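Putative host cell surface-exposed lipoprotein (Streptococcus phage TP-J34, PDB 4EQQ) probably blocks superinfection of its streptococcal host by other phages, acting as a surface-exposed lipoprotein whose target is the phage tape measure protein. Local coordinates at residues V19-Q24 with S38-F43. Numbering follows the deposited sequence.
Sequences VSKAKQ and SQLVSF
L40 reaches from helix 33-42 to helix 13-28 with its forked end, and both methyls of the fork are engaged. CD2 packs on K21, 3.8 Å from K21 CG and 4.0 Å from K21 CB, so it touches the first, purely hydrocarbon part of the lysine; it also comes within 4.2 Å of the backbone N of A22. CD1 faces A22, whose CB is 4.2 Å away. With CG anti to its own carbonyl carbon (chi1 -65°), the leucine carries its methyls nearer to the facing helix than the initial direction of its CB would suggest. K21 and L40 run alongside each other with opposite headings. A chi1 of -174° extends K21 CG away from the backbone N, and bends at chi2 and chi3 then swing the ammonium away from the leucine, along its own helix toward Q24, leaving CB and CG against the methyl. The 7.5 Å between the CA atoms of A22 and L40, the nearest across the two segments, is consistent with the small side chain of A22. The contact is small, 106 Å² in all, but L40 is also packed by S51 and A54 of helix 48-57 and by Y25 further along helix 13-28. It therefore sits where helices 13-28, 33-42 and 48-57 meet, within the first of two family stretches of the ectodomain, in a helix-turn-helix fold. On another face of helix 33-42, S38 and S42 hydrogen-bond to D75 of the second subunit. Across the K21, A22 and L40 junction there is no hydrogen bond: the side chains meet carbon to carbon, which implies that the two helices are joined here by dispersion and the burial of apolar surface, with the lysine contributing its methylenes rather than its charge.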
loop_
_atom_site.group_PDB
_atom_site.type_symbol
_atom_site.label_atom_id
_atom_site.label_comp_id
_atom_site.label_asym_id
_atom_site.label_seq_id
_atom_site.Cartn_x
_atom_site.Cartn_y
_atom_site.Cartn_z
ATOM N N VAL A 19 13.210 -0.959 14.020
ATOM C CA VAL A 19 12.925 0.478 13.862
ATOM C C VAL A 19 13.301 0.930 12.427
ATOM O O VAL A 19 12.534 1.633 11.765
ATOM C CB VAL A 19 13.639 1.328 14.956
ATOM C CG1 VAL A 19 13.764 2.800 14.530
ATOM C CG2 VAL A 19 12.908 1.211 16.303
ATOM N N SER A 20 14.473 0.497 11.959
ATOM C CA SER A 20 14.968 0.807 10.608
ATOM C C SER A 20 13.982 0.252 9.551
ATOM O O SER A 20 13.614 0.952 8.601
ATOM C CB SER A 20 16.354 0.183 10.421
ATOM O OG SER A 20 16.803 0.442 9.104
ATOM N N LYS A 21 13.535 -0.995 9.748
ATOM C CA LYS A 21 12.583 -1.652 8.859
ATOM C C LYS A 21 11.203 -0.945 8.906
ATOM O O LYS A 21 10.612 -0.706 7.859
ATOM C CB LYS A 21 12.473 -3.148 9.218
ATOM C CG LYS A 21 11.627 -3.996 8.272
ATOM C CD LYS A 21 12.018 -3.893 6.770
ATOM C CE LYS A 21 13.321 -4.574 6.427
ATOM N NZ LYS A 21 13.499 -4.715 4.958
ATOM N N ALA A 22 10.730 -0.561 10.115
ATOM C CA ALA A 22 9.455 0.146 10.298
ATOM C C ALA A 22 9.448 1.473 9.509
ATOM O O ALA A 22 8.460 1.782 8.839
ATOM C CB ALA A 22 9.199 0.406 11.779
ATOM N N LYS A 23 10.569 2.232 9.571
ATOM C CA LYS A 23 10.753 3.496 8.845
ATOM C C LYS A 23 10.668 3.285 7.333
ATOM O O LYS A 23 10.102 4.107 6.634
ATOM C CB LYS A 23 12.105 4.116 9.191
ATOM C CG LYS A 23 12.156 4.744 10.558
ATOM C CD LYS A 23 13.573 5.222 10.901
ATOM C CE LYS A 23 13.624 5.910 12.247
ATOM N NZ LYS A 23 12.985 7.243 12.188
ATOM N N GLN A 24 11.248 2.188 6.838
ATOM C CA GLN A 24 11.223 1.802 5.419
ATOM C C GLN A 24 9.773 1.548 4.977
ATOM O O GLN A 24 9.317 2.124 3.992
ATOM C CB GLN A 24 12.050 0.525 5.255
ATOM C CG GLN A 24 12.779 0.377 3.963
ATOM C CD GLN A 24 13.826 -0.699 4.134
ATOM O OE1 GLN A 24 14.879 -0.492 4.752
ATOM N NE2 GLN A 24 13.520 -1.898 3.676
ATOM N N SER A 38 1.757 -6.054 12.674
ATOM C CA SER A 38 1.506 -7.362 12.083
ATOM C C SER A 38 2.566 -7.670 10.997
ATOM O O SER A 38 3.121 -8.761 10.989
ATOM C CB SER A 38 0.095 -7.413 11.515
ATOM O OG SER A 38 -0.122 -8.640 10.835
ATOM N N GLN A 39 2.887 -6.692 10.126
ATOM C CA GLN A 39 3.895 -6.854 9.072
ATOM C C GLN A 39 5.271 -7.278 9.638
ATOM O O GLN A 39 5.882 -8.218 9.120
ATOM C CB GLN A 39 4.043 -5.551 8.271
ATOM C CG GLN A 39 5.101 -5.617 7.161
ATOM C CD GLN A 39 4.682 -6.434 5.956
ATOM O OE1 GLN A 39 3.502 -6.658 5.706
ATOM N NE2 GLN A 39 5.645 -6.873 5.156
ATOM N N LEU A 40 5.759 -6.567 10.681
ATOM C CA LEU A 40 7.068 -6.850 11.287
ATOM C C LEU A 40 7.173 -8.266 11.852
ATOM O O LEU A 40 8.238 -8.879 11.782
ATOM C CB LEU A 40 7.453 -5.799 12.344
ATOM C CG LEU A 40 7.690 -4.367 11.829
ATOM C CD1 LEU A 40 7.675 -3.368 12.985
ATOM C CD2 LEU A 40 9.019 -4.239 11.014
ATOM N N VAL A 41 6.077 -8.775 12.408
ATOM C CA VAL A 41 6.025 -10.137 12.958
ATOM C C VAL A 41 5.822 -11.165 11.821
ATOM O O VAL A 41 6.602 -12.094 11.691
ATOM C CB VAL A 41 4.928 -10.267 14.057
ATOM C CG1 VAL A 41 4.717 -11.726 14.479
ATOM C CG2 VAL A 41 5.261 -9.411 15.275
ATOM N N SER A 42 4.777 -10.985 11.009
ATOM C CA SER A 42 4.378 -11.927 9.966
ATOM C C SER A 42 5.367 -12.058 8.800
ATOM O O SER A 42 5.620 -13.171 8.338
ATOM C CB SER A 42 2.970 -11.596 9.474
ATOM O OG SER A 42 2.466 -12.596 8.610
ATOM N N PHE A 43 5.904 -10.946 8.310
ATOM C CA PHE A 43 6.846 -11.010 7.194
ATOM C C PHE A 43 8.308 -11.061 7.631
ATOM O O PHE A 43 9.040 -11.954 7.208
ATOM C CB PHE A 43 6.621 -9.859 6.199
ATOM C CG PHE A 43 7.495 -9.955 4.959
ATOM C CD1 PHE A 43 7.159 -10.808 3.917
ATOM C CD2 PHE A 43 8.678 -9.231 4.864
ATOM C CE1 PHE A 43 7.988 -10.924 2.792
ATOM C CE2 PHE A 43 9.503 -9.347 3.741
ATOM C CZ PHE A 43 9.145 -10.181 2.707
#